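Local structure of uncharacterized protein (4O5P) at residues E177-N181 with E193-R199; G235-A241 with L279-A285; H333-E339 with E372-V378. The protein acts as a type VI secretion phospholipase effector of Pseudomonas aeruginosa, probably hydrolysing membrane phospholipids with an alpha/beta-hydrolase catalytic domain. All coordinates share one frame; numbering follows the deposited sequence.

Contact 1: residues E177-N181 with E193-R199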
loop_
_atom_site.group_PDB
_atom_site.type_symbol
_atom_site.label_atom_id
_atom_site.label_comp_id
_atom_site.label_asym_id
_atom_site.label_seq_id
_atom_site.Cartn_x
_atom_site.Cartn_y
_atom_site.Cartn_z
ATOM N N GLU A 177 16.402 -14.169 9.224
ATOM C CA GLU A 177 16.076 -14.889 10.462
ATOM C C GLU A 177 14.669 -14.611 10.977
ATOM O O GLU A 177 14.057 -15.479 11.605
ATOM C CB GLU A 177 17.079 -14.537 11.570
ATOM C CG GLU A 177 18.482 -15.098 11.361
ATOM C CD GLU A 177 19.466 -14.618 12.425
ATOM O OE1 GLU A 177 19.030 -14.358 13.574
ATOM O OE2 GLU A 177 20.669 -14.490 12.109
HETATM N N MSE A 178 14.165 -13.393 10.745
HETATM C CA MSE A 178 12.827 -13.011 11.220
HETATM C C MSE A 178 11.695 -13.486 10.278
HETATM O O MSE A 178 10.531 -13.516 10.673
HETATM C CB MSE A 178 12.736 -11.487 11.437
HETATM C CG MSE A 178 13.743 -10.909 12.445
HETATM SE SE MSE A 178 14.283 -9.049 12.090
HETATM C CE MSE A 178 12.782 -8.145 12.951
ATOM N N SER A 179 12.038 -13.868 9.045
ATOM C CA SER A 179 11.026 -14.282 8.046
ATOM C C SER A 179 10.237 -15.512 8.483
ATOM O O SER A 179 10.715 -16.326 9.288
ATOM C CB SER A 179 11.693 -14.584 6.693
ATOM O OG SER A 179 10.739 -14.920 5.692
ATOM N N THR A 180 9.028 -15.656 7.944
ATOM C CA THR A 180 8.249 -16.860 8.190
ATOM C C THR A 180 8.412 -17.892 7.073
ATOM O O THR A 180 7.825 -18.973 7.144
ATOM C CB THR A 180 6.764 -16.551 8.457
ATOM O OG1 THR A 180 6.287 -15.579 7.513
ATOM C CG2 THR A 180 6.609 -15.988 9.847
ATOM N N ASN A 181 9.219 -17.562 6.062
ATOM C CA ASN A 181 9.553 -18.499 4.979
ATOM C C ASN A 181 8.385 -19.243 4.332
ATOM O O ASN A 181 8.462 -20.460 4.147
ATOM C CB ASN A 181 10.554 -19.551 5.473
ATOM C CG ASN A 181 11.762 -18.940 6.131
ATOM O OD1 ASN A 181 12.073 -19.247 7.276
ATOM N ND2 ASN A 181 12.454 -18.070 5.410
ATOM N N GLU A 193 5.506 -20.883 9.969
ATOM C CA GLU A 193 6.362 -20.488 11.079
ATOM C C GLU A 193 5.716 -19.333 11.861
ATOM O O GLU A 193 4.945 -18.546 11.315
ATOM C CB GLU A 193 7.769 -20.117 10.590
ATOM C CG GLU A 193 8.561 -21.272 9.952
ATOM C CD GLU A 193 9.938 -20.841 9.443
ATOM O OE1 GLU A 193 10.277 -19.647 9.569
ATOM O OE2 GLU A 193 10.684 -21.691 8.907
ATOM N N ASN A 194 6.023 -19.261 13.148
ATOM C CA ASN A 194 5.461 -18.249 14.029
ATOM C C ASN A 194 6.293 -16.965 13.972
ATOM O O ASN A 194 7.380 -16.895 14.562
ATOM C CB ASN A 194 5.404 -18.798 15.462
ATOM C CG ASN A 194 4.748 -17.840 16.440
ATOM O OD1 ASN A 194 5.005 -16.643 16.426
ATOM N ND2 ASN A 194 3.888 -18.372 17.295
ATOM N N GLY A 195 5.771 -15.958 13.270
ATOM C CA GLY A 195 6.462 -14.691 13.089
ATOM C C GLY A 195 6.895 -13.994 14.369
ATOM O O GLY A 195 8.025 -13.507 14.462
ATOM N N GLU A 196 6.005 -13.952 15.356
ATOM C CA GLU A 196 6.313 -13.297 16.624
ATOM C C GLU A 196 7.567 -13.916 17.249
ATOM O O GLU A 196 8.543 -13.215 17.580
ATOM C CB GLU A 196 5.113 -13.403 17.570
ATOM C CG GLU A 196 5.174 -12.449 18.758
ATOM C CD GLU A 196 3.935 -12.515 19.651
ATOM O OE1 GLU A 196 2.986 -13.265 19.321
ATOM O OE2 GLU A 196 3.918 -11.813 20.689
ATOM N N LYS A 197 7.554 -15.239 17.371
ATOM C CA LYS A 197 8.679 -15.952 17.967
ATOM C C LYS A 197 9.974 -15.689 17.223
ATOM O O LYS A 197 11.012 -15.422 17.844
ATOM C CB LYS A 197 8.408 -17.456 18.011
ATOM C CG LYS A 197 7.366 -17.870 19.027
ATOM C CD LYS A 197 7.192 -19.390 19.036
ATOM C CE LYS A 197 6.167 -19.833 20.092
ATOM N NZ LYS A 197 6.610 -19.536 21.488
ATOM N N LYS A 198 9.916 -15.766 15.894
ATOM C CA LYS A 198 11.113 -15.599 15.073
ATOM C C LYS A 198 11.697 -14.189 15.162
ATOM O O LYS A 198 12.916 -14.023 15.242
ATOM C CB LYS A 198 10.834 -15.985 13.619
ATOM C CG LYS A 198 10.474 -17.455 13.465
ATOM C CD LYS A 198 10.689 -17.930 12.046
ATOM C CE LYS A 198 12.156 -17.969 11.681
ATOM N NZ LYS A 198 12.330 -18.394 10.267
ATOM N N ARG A 199 10.826 -13.180 15.151
ATOM C CA ARG A 199 11.253 -11.787 15.259
ATOM C C ARG A 199 11.896 -11.509 16.627
ATOM O O ARG A 199 12.980 -10.887 16.720
ATOM C CB ARG A 199 10.055 -10.846 15.050
ATOM C CG ARG A 199 9.457 -10.908 13.655
ATOM C CD ARG A 199 8.439 -9.805 13.429
ATOM N NE ARG A 199 7.188 -9.989 14.171
ATOM C CZ ARG A 199 6.151 -10.722 13.750
ATOM N NH1 ARG A 199 6.206 -11.378 12.597
ATOM N NH2 ARG A 199 5.056 -10.811 14.496
HETATM O O HOH W 1 14.370 -16.007 14.514
HETATM O O HOH W 2 8.346 -11.839 10.542
HETATM O O HOH W 3 5.016 -19.644 7.257
#
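The connection between helices 168-178 and 195-219, which holds the short strands 184-185 and 189-190, is closed at its base where Lys-198 meets the carbonyls of Glu-177 and Ser-179. With CG anti to the carbonyl carbon (chi1 -64°) and a bend at chi3, its aliphatic part curls over the Glu-177 carbonyl, CE lying 3.1 Å from Glu-177 O. The ammonium NZ donates to Ser-179 O at 2.8 Å and forms a salt bridge, modelled short, with Glu-193 OE1 of its own segment. A lysine suits this place because one long arm can serve a backbone carbonyl and a carboxylate together. Thr-180 supplies the apolar part: its CG2 methyl is pressed against Gly-195 CA at 3.5 Å, a tight contact, while its hydroxyl bonds to Glu-143. The bare CA of Gly-195 also keeps clear of the Arg-199 guanidinium, which lies against the backbone of Gly-195 and Glu-196. Asn-194 caps helix 195-219, its OD1 accepting from Lys-197 N at 3.1 Å. Water bridges the segments three times, once from Met-178 O to Arg-199 NH1. The selenomethionine Met-178 lays CB against Arg-199 CG, 4.0 Å away, and extends onto Leu-150 and Val-151 of helix 139-162. Arg-199 is buried: its NH2 forms a salt bridge with Glu-252 and it makes a cation-pi contact with Trp-249, both on helix 238-254, which with helix 139-162 backs the junction.

Contact 2: residues G235-A241 with L279-A285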
loop_
_atom_site.group_PDB
_atom_site.type_symbol
_atom_site.label_atom_id
_atom_site.label_comp_id
_atom_site.label_asym_id
_atom_site.label_seq_id
_atom_site.Cartn_x
_atom_site.Cartn_y
_atom_site.Cartn_z
ATOM N N GLY A 235 3.630 5.984 5.803
ATOM C CA GLY A 235 3.469 4.876 4.875
ATOM C C GLY A 235 2.453 5.195 3.789
ATOM O O GLY A 235 1.499 5.937 4.036
ATOM N N PHE A 236 2.648 4.647 2.596
ATOM C CA PHE A 236 1.613 4.807 1.547
ATOM C C PHE A 236 1.333 3.452 0.921
ATOM O O PHE A 236 2.270 2.692 0.655
ATOM C CB PHE A 236 2.067 5.871 0.517
ATOM C CG PHE A 236 1.366 5.829 -0.834
ATOM C CD1 PHE A 236 -0.017 5.637 -0.961
ATOM C CD2 PHE A 236 2.115 6.038 -1.988
ATOM C CE1 PHE A 236 -0.616 5.621 -2.229
ATOM C CE2 PHE A 236 1.521 6.039 -3.252
ATOM C CZ PHE A 236 0.162 5.824 -3.374
ATOM N N SER A 237 0.052 3.127 0.720
ATOM C CA SER A 237 -0.329 1.916 -0.038
ATOM C C SER A 237 0.075 0.661 0.721
ATOM O O SER A 237 -0.237 0.519 1.889
ATOM C CB SER A 237 0.299 1.922 -1.434
ATOM O OG SER A 237 -0.287 0.921 -2.282
ATOM N N ARG A 238 0.792 -0.250 0.074
ATOM C CA ARG A 238 1.275 -1.401 0.803
ATOM C C ARG A 238 2.292 -0.983 1.852
ATOM O O ARG A 238 2.545 -1.716 2.807
ATOM C CB ARG A 238 1.811 -2.479 -0.147
ATOM C CG ARG A 238 0.659 -3.172 -0.834
ATOM C CD ARG A 238 1.056 -3.980 -2.027
ATOM N NE ARG A 238 -0.097 -4.715 -2.525
ATOM C CZ ARG A 238 -0.857 -4.322 -3.544
ATOM N NH1 ARG A 238 -0.598 -3.185 -4.188
ATOM N NH2 ARG A 238 -1.879 -5.072 -3.920
ATOM N N GLY A 239 2.832 0.218 1.712
ATOM C CA GLY A 239 3.808 0.698 2.678
ATOM C C GLY A 239 3.067 1.218 3.906
ATOM O O GLY A 239 3.593 1.215 5.011
ATOM N N ALA A 240 1.823 1.647 3.707
ATOM C CA ALA A 240 0.954 1.985 4.832
ATOM C C ALA A 240 0.526 0.707 5.556
ATOM O O ALA A 240 0.484 0.655 6.792
ATOM C CB ALA A 240 -0.267 2.779 4.353
ATOM N N ALA A 241 0.212 -0.332 4.786
ATOM C CA ALA A 241 -0.042 -1.647 5.381
ATOM C C ALA A 241 1.156 -2.104 6.212
ATOM O O ALA A 241 0.995 -2.598 7.346
ATOM C CB ALA A 241 -0.365 -2.676 4.307
ATOM N N LEU A 279 -0.508 7.853 7.396
ATOM C CA LEU A 279 -0.816 6.864 6.372
ATOM C C LEU A 279 -1.604 7.438 5.188
ATOM O O LEU A 279 -2.562 8.200 5.358
ATOM C CB LEU A 279 -1.612 5.716 6.979
ATOM C CG LEU A 279 -1.115 5.139 8.295
ATOM C CD1 LEU A 279 -2.198 4.229 8.857
ATOM C CD2 LEU A 279 0.198 4.404 8.085
ATOM N N PHE A 280 -1.179 7.079 3.982
ATOM C CA PHE A 280 -1.890 7.468 2.776
ATOM C C PHE A 280 -2.516 6.203 2.200
ATOM O O PHE A 280 -1.772 5.296 1.786
ATOM C CB PHE A 280 -0.915 8.024 1.728
ATOM C CG PHE A 280 -0.204 9.294 2.131
ATOM C CD1 PHE A 280 -0.740 10.536 1.792
ATOM C CD2 PHE A 280 1.020 9.252 2.787
ATOM C CE1 PHE A 280 -0.089 11.709 2.120
ATOM C CE2 PHE A 280 1.689 10.430 3.119
ATOM C CZ PHE A 280 1.132 11.663 2.790
ATOM N N ASP A 281 -3.851 6.123 2.213
ATOM C CA ASP A 281 -4.609 5.109 1.441
ATOM C C ASP A 281 -4.066 3.699 1.574
ATOM O O ASP A 281 -3.510 3.168 0.618
ATOM C CB ASP A 281 -4.641 5.495 -0.048
ATOM C CG ASP A 281 -5.886 5.020 -0.754
ATOM O OD1 ASP A 281 -6.991 5.262 -0.232
ATOM O OD2 ASP A 281 -5.779 4.405 -1.839
ATOM N N THR A 282 -4.223 3.103 2.763
ATOM C CA THR A 282 -3.696 1.773 3.058
ATOM C C THR A 282 -4.244 0.690 2.136
ATOM O O THR A 282 -5.460 0.544 2.016
ATOM C CB THR A 282 -4.077 1.341 4.475
ATOM O OG1 THR A 282 -3.612 2.314 5.408
ATOM C CG2 THR A 282 -3.481 -0.027 4.806
ATOM N N VAL A 283 -3.346 -0.075 1.508
ATOM C CA VAL A 283 -3.745 -1.234 0.699
ATOM C C VAL A 283 -2.926 -2.433 1.132
ATOM O O VAL A 283 -1.711 -2.394 1.065
ATOM C CB VAL A 283 -3.517 -0.999 -0.801
ATOM C CG1 VAL A 283 -3.753 -2.306 -1.587
ATOM C CG2 VAL A 283 -4.420 0.133 -1.307
ATOM N N ALA A 284 -3.586 -3.493 1.591
ATOM C CA ALA A 284 -2.879 -4.602 2.237
ATOM C C ALA A 284 -2.954 -5.861 1.399
ATOM O O ALA A 284 -2.589 -6.956 1.859
ATOM C CB ALA A 284 -3.457 -4.860 3.629
ATOM N N ALA A 285 -3.397 -5.688 0.159
ATOM C CA ALA A 285 -3.770 -6.813 -0.697
ATOM C C ALA A 285 -2.565 -7.494 -1.285
ATOM O O ALA A 285 -1.578 -6.838 -1.630
ATOM C CB ALA A 285 -4.689 -6.337 -1.845
#
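With CG beside the backbone N (chi1 -74°), opposite the carbonyl carbon, and the chain extended to NE, Arg-238 passes Val-283 and reaches Ala-285. NE and NH2 donate to Ala-285 O, at 2.7 and 2.9 Å, the oxygen lying in the guanidinium plane; NE approaches in the carbonyl plane, NH2 from above it. Val-283 CG1 sits over the centre of one guanidinium face, 4.0 Å from Arg-238 CZ; the N-H groups donate in the plane, so the flat face can lie against a methyl. Ser-237 has a strained backbone (phi 67°, psi -128°) between strand 225-236 and helix 238-254. Flanked by Gly-235 and Gly-239, it fits the GxSxG nucleophile elbow of alpha/beta hydrolases. Its OG bonds to His-379 NE2, and Asp-281 OD2 to His-379 ND1, consistent with a Ser-His-Asp triad. Parallel pairing holds the elbow: Phe-280 N donates to Gly-235 O at 2.9 Å and Ser-237 N to Phe-280 O at 3.0 Å. Phe-236 turns its ring edge, through CD1, to Phe-280 O. Small residues bring the helix close to the loop after strand 270-280, Ala-240 CB lying 3.5 Å from Thr-282 OG1 and Ala-241 CB 3.8 Å from Ala-284 CB.

Contact 3: residues H333-E339 with E372-V378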
loop_
_atom_site.group_PDB
_atom_site.type_symbol
_atom_site.label_atom_id
_atom_site.label_comp_id
_atom_site.label_asym_id
_atom_site.label_seq_id
_atom_site.Cartn_x
_atom_site.Cartn_y
_atom_site.Cartn_z
ATOM N N HIS A 333 -4.879 9.181 8.770
ATOM C CA HIS A 333 -5.000 8.372 7.550
ATOM C C HIS A 333 -5.788 9.127 6.484
ATOM O O HIS A 333 -6.966 9.386 6.650
ATOM C CB HIS A 333 -5.741 7.072 7.864
ATOM C CG HIS A 333 -5.704 6.055 6.761
ATOM N ND1 HIS A 333 -6.650 5.059 6.646
ATOM C CD2 HIS A 333 -4.820 5.848 5.755
ATOM C CE1 HIS A 333 -6.350 4.281 5.619
ATOM N NE2 HIS A 333 -5.246 4.740 5.058
ATOM N N LEU A 334 -5.130 9.454 5.385
ATOM C CA LEU A 334 -5.744 10.148 4.280
ATOM C C LEU A 334 -6.068 9.090 3.243
ATOM O O LEU A 334 -5.173 8.343 2.833
ATOM C CB LEU A 334 -4.740 11.157 3.712
ATOM C CG LEU A 334 -4.168 12.141 4.736
ATOM C CD1 LEU A 334 -3.291 13.166 4.062
ATOM C CD2 LEU A 334 -5.289 12.826 5.555
ATOM N N VAL A 335 -7.335 9.028 2.820
ATOM C CA VAL A 335 -7.795 7.987 1.898
ATOM C C VAL A 335 -8.385 8.537 0.593
ATOM O O VAL A 335 -8.932 9.637 0.564
ATOM C CB VAL A 335 -8.817 7.033 2.584
ATOM C CG1 VAL A 335 -8.283 6.569 3.961
ATOM C CG2 VAL A 335 -10.159 7.715 2.773
ATOM N N SER A 336 -8.258 7.762 -0.489
ATOM C CA SER A 336 -8.807 8.109 -1.806
ATOM C C SER A 336 -10.298 7.779 -1.889
ATOM O O SER A 336 -10.704 6.681 -1.511
ATOM C CB SER A 336 -8.040 7.319 -2.878
ATOM O OG SER A 336 -8.759 7.223 -4.100
ATOM N N CYS A 337 -11.116 8.715 -2.379
ATOM C CA CYS A 337 -12.542 8.458 -2.586
ATOM C C CYS A 337 -12.858 7.803 -3.932
ATOM O O CYS A 337 -13.902 7.162 -4.088
ATOM C CB CYS A 337 -13.326 9.774 -2.518
ATOM S SG CYS A 337 -13.354 10.500 -0.900
ATOM N N HIS A 338 -11.974 7.992 -4.905
ATOM C CA HIS A 338 -12.269 7.620 -6.296
ATOM C C HIS A 338 -11.536 6.380 -6.814
ATOM O O HIS A 338 -11.795 5.945 -7.942
ATOM C CB HIS A 338 -12.048 8.822 -7.216
ATOM C CG HIS A 338 -12.844 10.017 -6.806
ATOM N ND1 HIS A 338 -12.266 11.217 -6.459
ATOM C CD2 HIS A 338 -14.173 10.165 -6.600
ATOM C CE1 HIS A 338 -13.212 12.063 -6.083
ATOM N NE2 HIS A 338 -14.378 11.446 -6.155
ATOM N N GLU A 339 -10.655 5.793 -6.003
ATOM C CA GLU A 339 -9.998 4.525 -6.390
ATOM C C GLU A 339 -11.038 3.391 -6.435
ATOM O O GLU A 339 -11.929 3.347 -5.582
ATOM C CB GLU A 339 -8.884 4.165 -5.401
ATOM C CG GLU A 339 -8.166 2.830 -5.695
ATOM C CD GLU A 339 -7.540 2.757 -7.084
ATOM O OE1 GLU A 339 -6.808 3.692 -7.475
ATOM O OE2 GLU A 339 -7.772 1.751 -7.801
ATOM N N GLU A 372 -9.328 9.990 10.174
ATOM C CA GLU A 372 -9.333 9.493 8.790
ATOM C C GLU A 372 -10.009 10.553 7.906
ATOM O O GLU A 372 -11.157 10.937 8.153
ATOM C CB GLU A 372 -10.064 8.131 8.732
ATOM C CG GLU A 372 -10.137 7.425 7.354
ATOM C CD GLU A 372 -10.397 5.928 7.493
ATOM O OE1 GLU A 372 -11.566 5.508 7.660
ATOM O OE2 GLU A 372 -9.432 5.142 7.444
ATOM N N TYR A 373 -9.291 11.051 6.901
ATOM C CA TYR A 373 -9.812 12.105 6.032
ATOM C C TYR A 373 -10.048 11.593 4.621
ATOM O O TYR A 373 -9.179 10.924 4.044
ATOM C CB TYR A 373 -8.836 13.275 5.968
ATOM C CG TYR A 373 -8.815 14.131 7.206
ATOM C CD1 TYR A 373 -9.840 15.038 7.467
ATOM C CD2 TYR A 373 -7.758 14.047 8.108
ATOM C CE1 TYR A 373 -9.814 15.845 8.614
ATOM C CE2 TYR A 373 -7.724 14.838 9.234
ATOM C CZ TYR A 373 -8.755 15.726 9.487
ATOM O OH TYR A 373 -8.703 16.508 10.616
ATOM N N ALA A 374 -11.222 11.912 4.070
ATOM C CA ALA A 374 -11.552 11.558 2.686
ATOM C C ALA A 374 -10.985 12.610 1.730
ATOM O O ALA A 374 -11.207 13.808 1.935
ATOM C CB ALA A 374 -13.047 11.453 2.507
ATOM N N TYR A 375 -10.273 12.148 0.697
ATOM C CA TYR A 375 -9.600 12.989 -0.311
ATOM C C TYR A 375 -10.010 12.606 -1.746
ATOM O O TYR A 375 -10.303 11.447 -2.033
ATOM C CB TYR A 375 -8.061 12.881 -0.185
ATOM C CG TYR A 375 -7.454 13.937 0.718
ATOM C CD1 TYR A 375 -7.541 13.835 2.104
ATOM C CD2 TYR A 375 -6.807 15.045 0.184
ATOM C CE1 TYR A 375 -6.992 14.821 2.941
ATOM C CE2 TYR A 375 -6.280 16.030 1.003
ATOM C CZ TYR A 375 -6.373 15.909 2.374
ATOM O OH TYR A 375 -5.834 16.890 3.177
ATOM N N PRO A 376 -10.003 13.585 -2.665
ATOM C CA PRO A 376 -10.386 13.326 -4.055
ATOM C C PRO A 376 -9.236 12.695 -4.810
ATOM O O PRO A 376 -8.084 12.843 -4.387
ATOM C CB PRO A 376 -10.650 14.737 -4.598
ATOM C CG PRO A 376 -9.680 15.570 -3.858
ATOM C CD PRO A 376 -9.663 14.999 -2.448
ATOM N N GLY A 377 -9.544 12.010 -5.912
ATOM C CA GLY A 377 -8.534 11.372 -6.736
ATOM C C GLY A 377 -8.427 9.880 -6.516
ATOM O O GLY A 377 -9.095 9.305 -5.659
ATOM N N VAL A 378 -7.595 9.232 -7.314
ATOM C CA VAL A 378 -7.399 7.808 -7.169
ATOM C C VAL A 378 -6.158 7.581 -6.303
ATOM O O VAL A 378 -5.703 8.517 -5.651
ATOM C CB VAL A 378 -7.317 7.119 -8.522
ATOM C CG1 VAL A 378 -8.648 7.359 -9.280
ATOM C CG2 VAL A 378 -6.153 7.657 -9.322
#
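Gly-377 O is gripped by two donors across the contact: Ser-336 OG at 2.6 Å and, more loosely, His-338 N at 3.3 Å. While its O-H points to this carbonyl, the Ser-336 oxygen accepts from Glu-339 N at 3.0 Å, an ST motif that turns the chain after strand 331-336; a small hydroxyl residue can play both parts. Gly-377 N in turn donates to His-338 ND1 at 2.9 Å, lying near the ring plane. Its positive phi, 102° with psi 175°, is one that glycine alone adopts easily. The Gly-377 turn leads directly into His-379, the probable triad histidine, whose N is bonded to Glu-339 OE1. Upstream, strands 331-336 and 370-375 pair in parallel, as by Val-335 N to Tyr-373 O at 2.9 Å. On one face Leu-334 CD2 touches both Tyr-373 CB, at 3.6 Å, and Tyr-375 CE1, the hydroxyl of Tyr-375 going on to His-409. On the other, His-333 and Glu-372 lie side by side, and ND1 donates to the anti lone pair of OE2 at 2.9 Å. Glu-372 is also held by Ser-348, Tyr-366 and Ile-349. These bonds suggest opposite neutral tautomers for the two histidines: His-333 carries its proton on ND1, its NE2 being hydrogen-bonded to the backbone N of Thr-282, which can only donate, whereas His-338 accepts at ND1 and probably donates from NE2 to Glu-476.

How the contacts relate
Contacts 2 and 3 are buried and share one sheet, their centres 12 Å apart; contact 1 lies toward the surface, about 22 Å from contact 2 between centres. Strands 270-280 and 331-336 are neighbours, and Asp-281 joins the two buried contacts through probable hydrogen bonds from its N to Leu-334 O and from Ser-336 N to its OD1. Strand 225-236 follows helix 195-219 in the chain, linking contact 1 to contact 2 without touch. The chemistry follows the place: a lysine salt bridge and bridging waters at the periphery; parallel main-chain pairing in both buried contacts, joined by an arginine grip and small residues at the probable elbow in contact 2 and by histidine, carboxylate and serine bonds in contact 3.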